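Long-range contacts in N-glycosylase/DNA lyase (Methanocaldococcus jannaschii, PDB 3FHF), which belongs to the helix-hairpin-helix superfamily of DNA glycosylases and lyases, as a single-chain, mainly helical enzyme without strands: residues K12-L17 against W205-G210; I25-I30 against L197-L202. All blocks are in the same frame, centred on the assembly; numbering follows the deposited sequence.

Contact 1 of 2, residues K12-L17 against W205-G210; sequences KKIEEL and WYLRTG
A small apolar helix-helix contact joins the two ends of the chain: residues 12-17, near the end of the N-terminal helix 5-18, meet residues 205-210, where the C-terminal helix 197-209 runs out. The short axes cross almost perpendicularly, at 97°, and stay 11.7 Å apart, so side chains alone bridge the gap. Leu207 does most of this work. Its CG stands anti to the carbonyl carbon, and its two methyls diverge to different partners. CD2 comes to 3.4 Å from Lys13 CG, tighter than a normal carbon-carbon contact, and to 3.7 Å from Leu17 CD1. The Lys13 chain leaves the backbone with CG anti to N and bends at chi2 (58°), so that its CE also returns to 3.7 Å from Leu207 CD2; the lysine contributes its hydrocarbon rather than its charge. The Leu207 and Ile14 side chains cross at roughly a right angle, with Leu207 CD1 4.1 Å from Ile14 CG1. Ile14 is buried and also leans on Val193 and Leu195, in the loop that precedes the C-terminal helix. Alongside, Leu17 meets Tyr206 obliquely, its CD2 3.7 Å from ring atom CE1. With no hydrogen bond or salt bridge between branched aliphatic groups, a lysine chain and an obliquely met ring, the contact rests on dispersion and on the removal of apolar surface from water.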
loop_
_atom_site.group_PDB
_atom_site.type_symbol
_atom_site.label_atom_id
_atom_site.label_comp_id
_atom_site.label_asym_id
_atom_site.label_seq_id
_atom_site.Cartn_x
_atom_site.Cartn_y
_atom_site.Cartn_z
ATOM N N LYS A 12 14.952 17.683 6.688
ATOM C CA LYS A 12 16.335 17.480 7.118
ATOM C C LYS A 12 16.599 16.051 7.579
ATOM O O LYS A 12 17.647 15.486 7.284
ATOM C CB LYS A 12 16.677 18.449 8.246
ATOM C CG LYS A 12 18.142 18.462 8.626
ATOM C CD LYS A 12 18.420 19.488 9.716
ATOM C CE LYS A 12 19.909 19.599 9.994
ATOM N NZ LYS A 12 20.653 20.004 8.770
ATOM N N LYS A 13 15.652 15.484 8.319
ATOM C CA LYS A 13 15.768 14.113 8.807
ATOM C C LYS A 13 15.785 13.117 7.645
ATOM O O LYS A 13 16.593 12.189 7.615
ATOM C CB LYS A 13 14.593 13.786 9.733
ATOM C CG LYS A 13 14.609 12.367 10.285
ATOM C CD LYS A 13 15.896 12.068 11.057
ATOM C CE LYS A 13 15.809 10.719 11.771
ATOM N NZ LYS A 13 16.987 10.464 12.654
ATOM N N ILE A 14 14.881 13.303 6.691
ATOM C CA ILE A 14 14.827 12.410 5.542
ATOM C C ILE A 14 16.129 12.466 4.740
ATOM O O ILE A 14 16.619 11.439 4.275
ATOM C CB ILE A 14 13.614 12.749 4.645
ATOM C CG1 ILE A 14 12.329 12.363 5.382
ATOM C CG2 ILE A 14 13.703 12.001 3.312
ATOM C CD1 ILE A 14 11.051 12.858 4.723
ATOM N N GLU A 15 16.690 13.662 4.577
ATOM C CA GLU A 15 17.949 13.802 3.847
ATOM C C GLU A 15 19.039 13.076 4.628
ATOM O O GLU A 15 19.991 12.546 4.052
ATOM C CB GLU A 15 18.325 15.277 3.690
ATOM C CG GLU A 15 17.407 16.069 2.764
ATOM C CD GLU A 15 17.516 15.647 1.305
ATOM O OE1 GLU A 15 18.377 14.800 0.985
ATOM O OE2 GLU A 15 16.741 16.174 0.473
ATOM N N GLU A 16 18.897 13.060 5.948
ATOM C CA GLU A 16 19.860 12.378 6.804
ATOM C C GLU A 16 19.758 10.866 6.568
ATOM O O GLU A 16 20.770 10.167 6.466
ATOM C CB GLU A 16 19.564 12.702 8.265
ATOM C CG GLU A 16 20.778 13.145 9.051
ATOM C CD GLU A 16 20.414 14.027 10.233
ATOM O OE1 GLU A 16 19.744 13.534 11.166
ATOM O OE2 GLU A 16 20.794 15.218 10.221
ATOM N N LEU A 17 18.531 10.365 6.467
ATOM C CA LEU A 17 18.324 8.940 6.238
ATOM C C LEU A 17 18.855 8.531 4.865
ATOM O O LEU A 17 19.425 7.444 4.703
ATOM C CB LEU A 17 16.839 8.599 6.355
ATOM C CG LEU A 17 16.222 8.722 7.752
ATOM C CD1 LEU A 17 14.732 8.394 7.673
ATOM C CD2 LEU A 17 16.930 7.773 8.720
ATOM N N TRP A 205 7.412 5.383 7.108
ATOM C CA TRP A 205 7.172 4.270 8.017
ATOM C C TRP A 205 8.421 4.002 8.849
ATOM O O TRP A 205 8.328 3.708 10.043
ATOM C CB TRP A 205 6.766 2.993 7.269
ATOM C CG TRP A 205 5.280 2.838 7.132
ATOM C CD1 TRP A 205 4.536 2.988 5.996
ATOM C CD2 TRP A 205 4.351 2.535 8.181
ATOM N NE1 TRP A 205 3.201 2.799 6.275
ATOM C CE2 TRP A 205 3.062 2.518 7.608
ATOM C CE3 TRP A 205 4.486 2.275 9.551
ATOM C CZ2 TRP A 205 1.907 2.251 8.358
ATOM C CZ3 TRP A 205 3.340 2.011 10.298
ATOM C CH2 TRP A 205 2.069 2.001 9.698
ATOM N N TYR A 206 9.594 4.118 8.235
ATOM C CA TYR A 206 10.816 3.865 8.981
ATOM C C TYR A 206 10.979 4.865 10.116
ATOM O O TYR A 206 11.421 4.501 11.206
ATOM C CB TYR A 206 12.042 3.917 8.075
ATOM C CG TYR A 206 13.321 3.787 8.858
ATOM C CD1 TYR A 206 14.019 4.915 9.284
ATOM C CD2 TYR A 206 13.808 2.535 9.222
ATOM C CE1 TYR A 206 15.172 4.796 10.057
ATOM C CE2 TYR A 206 14.952 2.406 9.991
ATOM C CZ TYR A 206 15.628 3.539 10.405
ATOM O OH TYR A 206 16.754 3.411 11.181
ATOM N N LEU A 207 10.619 6.118 9.861
ATOM C CA LEU A 207 10.706 7.159 10.884
ATOM C C LEU A 207 9.742 6.871 12.029
ATOM O O LEU A 207 10.002 7.221 13.174
ATOM C CB LEU A 207 10.367 8.525 10.291
ATOM C CG LEU A 207 11.464 9.202 9.469
ATOM C CD1 LEU A 207 10.893 10.416 8.740
ATOM C CD2 LEU A 207 12.596 9.607 10.393
ATOM N N ARG A 208 8.632 6.218 11.708
ATOM C CA ARG A 208 7.613 5.900 12.695
ATOM C C ARG A 208 7.870 4.606 13.474
ATOM O O ARG A 208 7.523 4.502 14.649
ATOM C CB ARG A 208 6.254 5.804 11.986
ATOM C CG ARG A 208 5.036 5.844 12.892
ATOM C CD ARG A 208 3.757 5.652 12.065
ATOM N NE ARG A 208 3.517 6.758 11.134
ATOM C CZ ARG A 208 3.171 6.607 9.859
ATOM N NH1 ARG A 208 3.025 5.392 9.341
ATOM N NH2 ARG A 208 2.956 7.672 9.101
ATOM N N THR A 209 8.500 3.629 12.834
ATOM C CA THR A 209 8.714 2.344 13.478
ATOM C C THR A 209 10.134 1.790 13.485
ATOM O O THR A 209 10.427 0.863 14.238
ATOM C CB THR A 209 7.821 1.281 12.829
ATOM O OG1 THR A 209 8.246 1.072 11.476
ATOM C CG2 THR A 209 6.348 1.733 12.842
ATOM N N GLY A 210 11.008 2.328 12.646
ATOM C CA GLY A 210 12.365 1.816 12.601
ATOM C C GLY A 210 12.430 0.533 11.793
ATOM O O GLY A 210 13.455 -0.148 11.767
#

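Contact 2 of 2, residues I25-I30 against L197-L202; sequences IIDKRI and LSELDL
Leu202 and Ile30 point at each other's helices and run antiparallel alongside each other, which brings Leu202 CD1 within 3.9 Å of Ile30 CD1. That same leucine methyl meets Arg29 from another side: the arginine chain crosses Leu202 at about a right angle, with CG 3.9 Å from Leu202 CD1. Nearer the backbone, CB of Leu202 lies 4.0 Å from Ile26 CG2, a branch that stands anti to its own backbone N. Ile30 has CG1 anti to its carbonyl carbon, and chi2 of -63° brings CD1 to 3.9 Å from the carbonyl O of Ser198, while the Ile30 chain crosses the aliphatic part of Glu199. This is oblique antiparallel packing of helix 22-34 on the start of helix 197-209, with short axes 10.1 Å apart at 131°; it joins early and late parts of the chain, as in helix-hairpin-helix glycosylases, where both termini contribute to the same domain. At the border of the apolar patch, two acidic groups face each other: Asp27 OD1 and Glu199 OE1 are 4.5 Å apart, and a water 2.5 Å from each is placed to donate to both, though it has other acceptors in reach. The proximity would tend to raise their proton affinity, an effect the water, the Lys23 salt bridge to Asp27 OD2 and the hydrogen bond that Glu199 OE2 accepts from the backbone N of Lys196 would offset in part. The guanidinium of Arg29 turns to the C-terminal tail, where NH2 bonds Val212 O, and Ser198 OG is held by Asp148.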
loop_
_atom_site.group_PDB
_atom_site.type_symbol
_atom_site.label_atom_id
_atom_site.label_comp_id
_atom_site.label_asym_id
_atom_site.label_seq_id
_atom_site.Cartn_x
_atom_site.Cartn_y
_atom_site.Cartn_z
ATOM N N ILE A 25 18.763 -0.177 2.328
ATOM C CA ILE A 25 17.763 -1.130 2.784
ATOM C C ILE A 25 16.417 -0.829 2.134
ATOM O O ILE A 25 15.727 -1.735 1.676
ATOM C CB ILE A 25 17.636 -1.090 4.331
ATOM C CG1 ILE A 25 18.950 -1.581 4.956
ATOM C CG2 ILE A 25 16.457 -1.947 4.792
ATOM C CD1 ILE A 25 19.021 -1.480 6.473
ATOM N N ILE A 26 16.045 0.443 2.094
ATOM C CA ILE A 26 14.787 0.834 1.482
ATOM C C ILE A 26 14.845 0.630 -0.037
ATOM O O ILE A 26 13.886 0.141 -0.642
ATOM C CB ILE A 26 14.455 2.301 1.821
ATOM C CG1 ILE A 26 14.031 2.392 3.298
ATOM C CG2 ILE A 26 13.360 2.827 0.891
ATOM C CD1 ILE A 26 13.778 3.808 3.782
ATOM N N ASP A 27 15.971 0.992 -0.649
ATOM C CA ASP A 27 16.124 0.821 -2.092
ATOM C C ASP A 27 15.968 -0.640 -2.490
ATOM O O ASP A 27 15.392 -0.934 -3.535
ATOM C CB ASP A 27 17.487 1.341 -2.577
ATOM C CG ASP A 27 17.545 2.863 -2.652
ATOM O OD1 ASP A 27 16.489 3.520 -2.512
ATOM O OD2 ASP A 27 18.649 3.408 -2.869
ATOM N N LYS A 28 16.484 -1.554 -1.670
ATOM C CA LYS A 28 16.377 -2.983 -1.955
ATOM C C LYS A 28 14.911 -3.420 -1.948
ATOM O O LYS A 28 14.484 -4.210 -2.787
ATOM C CB LYS A 28 17.143 -3.801 -0.918
ATOM C CG LYS A 28 17.068 -5.318 -1.126
ATOM C CD LYS A 28 17.652 -5.723 -2.474
ATOM C CE LYS A 28 17.839 -7.236 -2.585
ATOM N NZ LYS A 28 16.578 -8.025 -2.458
ATOM N N ARG A 29 14.149 -2.927 -0.980
ATOM C CA ARG A 29 12.733 -3.265 -0.892
ATOM C C ARG A 29 12.021 -2.742 -2.142
ATOM O O ARG A 29 11.160 -3.417 -2.716
ATOM C CB ARG A 29 12.110 -2.640 0.367
ATOM C CG ARG A 29 10.656 -3.047 0.611
ATOM C CD ARG A 29 10.519 -4.503 1.068
ATOM N NE ARG A 29 11.076 -4.704 2.406
ATOM C CZ ARG A 29 12.327 -5.089 2.645
ATOM N NH1 ARG A 29 13.156 -5.330 1.637
ATOM N NH2 ARG A 29 12.762 -5.209 3.894
ATOM N N ILE A 30 12.379 -1.531 -2.556
ATOM C CA ILE A 30 11.781 -0.925 -3.745
ATOM C C ILE A 30 12.094 -1.803 -4.964
ATOM O O ILE A 30 11.228 -2.063 -5.802
ATOM C CB ILE A 30 12.331 0.506 -3.979
ATOM C CG1 ILE A 30 11.775 1.465 -2.907
ATOM C CG2 ILE A 30 11.949 1.006 -5.371
ATOM C CD1 ILE A 30 10.265 1.626 -2.926
ATOM N N LEU A 197 6.794 8.653 -4.596
ATOM C CA LEU A 197 5.835 8.329 -3.540
ATOM C C LEU A 197 6.036 6.918 -2.995
ATOM O O LEU A 197 5.849 6.684 -1.807
ATOM C CB LEU A 197 4.399 8.497 -4.046
ATOM C CG LEU A 197 3.948 9.958 -4.136
ATOM C CD1 LEU A 197 2.588 10.040 -4.809
ATOM C CD2 LEU A 197 3.895 10.559 -2.724
ATOM N N SER A 198 6.427 5.980 -3.851
ATOM C CA SER A 198 6.656 4.603 -3.406
ATOM C C SER A 198 7.740 4.587 -2.321
ATOM O O SER A 198 7.602 3.919 -1.292
ATOM C CB SER A 198 7.103 3.735 -4.588
ATOM O OG SER A 198 8.243 4.300 -5.210
ATOM N N GLU A 199 8.811 5.340 -2.565
ATOM C CA GLU A 199 9.950 5.431 -1.652
ATOM C C GLU A 199 9.643 6.238 -0.394
ATOM O O GLU A 199 10.001 5.833 0.721
ATOM C CB GLU A 199 11.142 6.065 -2.376
ATOM C CG GLU A 199 11.655 5.268 -3.567
ATOM C CD GLU A 199 12.597 6.066 -4.462
ATOM O OE1 GLU A 199 13.417 5.432 -5.152
ATOM O OE2 GLU A 199 12.515 7.313 -4.496
ATOM N N LEU A 200 8.989 7.379 -0.575
ATOM C CA LEU A 200 8.647 8.248 0.549
ATOM C C LEU A 200 7.863 7.482 1.599
ATOM O O LEU A 200 8.088 7.655 2.797
ATOM C CB LEU A 200 7.812 9.444 0.075
ATOM C CG LEU A 200 7.456 10.481 1.146
ATOM C CD1 LEU A 200 8.725 11.186 1.584
ATOM C CD2 LEU A 200 6.443 11.492 0.611
ATOM N N ASP A 201 6.944 6.641 1.142
ATOM C CA ASP A 201 6.115 5.853 2.038
ATOM C C ASP A 201 6.945 5.025 3.008
ATOM O O ASP A 201 6.626 4.951 4.199
ATOM C CB ASP A 201 5.191 4.932 1.234
ATOM C CG ASP A 201 4.371 4.017 2.124
ATOM O OD1 ASP A 201 4.795 2.856 2.343
ATOM O OD2 ASP A 201 3.311 4.470 2.616
ATOM N N LEU A 202 8.003 4.395 2.498
ATOM C CA LEU A 202 8.870 3.578 3.340
ATOM C C LEU A 202 9.734 4.434 4.278
ATOM O O LEU A 202 9.993 4.033 5.414
ATOM C CB LEU A 202 9.745 2.655 2.475
ATOM C CG LEU A 202 8.942 1.631 1.647
ATOM C CD1 LEU A 202 9.883 0.734 0.834
ATOM C CD2 LEU A 202 8.092 0.777 2.590
HETATM O O HOH W 1 14.464 3.466 -4.052
#

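In the fold
Both contacts use helix 197-209, contact 2 at its start and contact 1 at its end, and their partners, helix 22-34 and helix 5-18, are consecutive in sequence. Contact 2 thus falls within the span that contact 1 closes. Their centres lie 11 Å apart, and they touch where Ile14 CD1 packs on Leu200 CD1. Both are partly buried, contact 2 the more so: four of its seven touching residues are buried and none exposed, against two buried and one exposed of five in contact 1. Contact 2 also lies nearer the chain centre, about 12 Å against 18 Å. Its apolar packing carries a water-bridged pair of acids at the margin, whereas the more peripheral contact 1 is purely apolar across the helices, even where a lysine takes part.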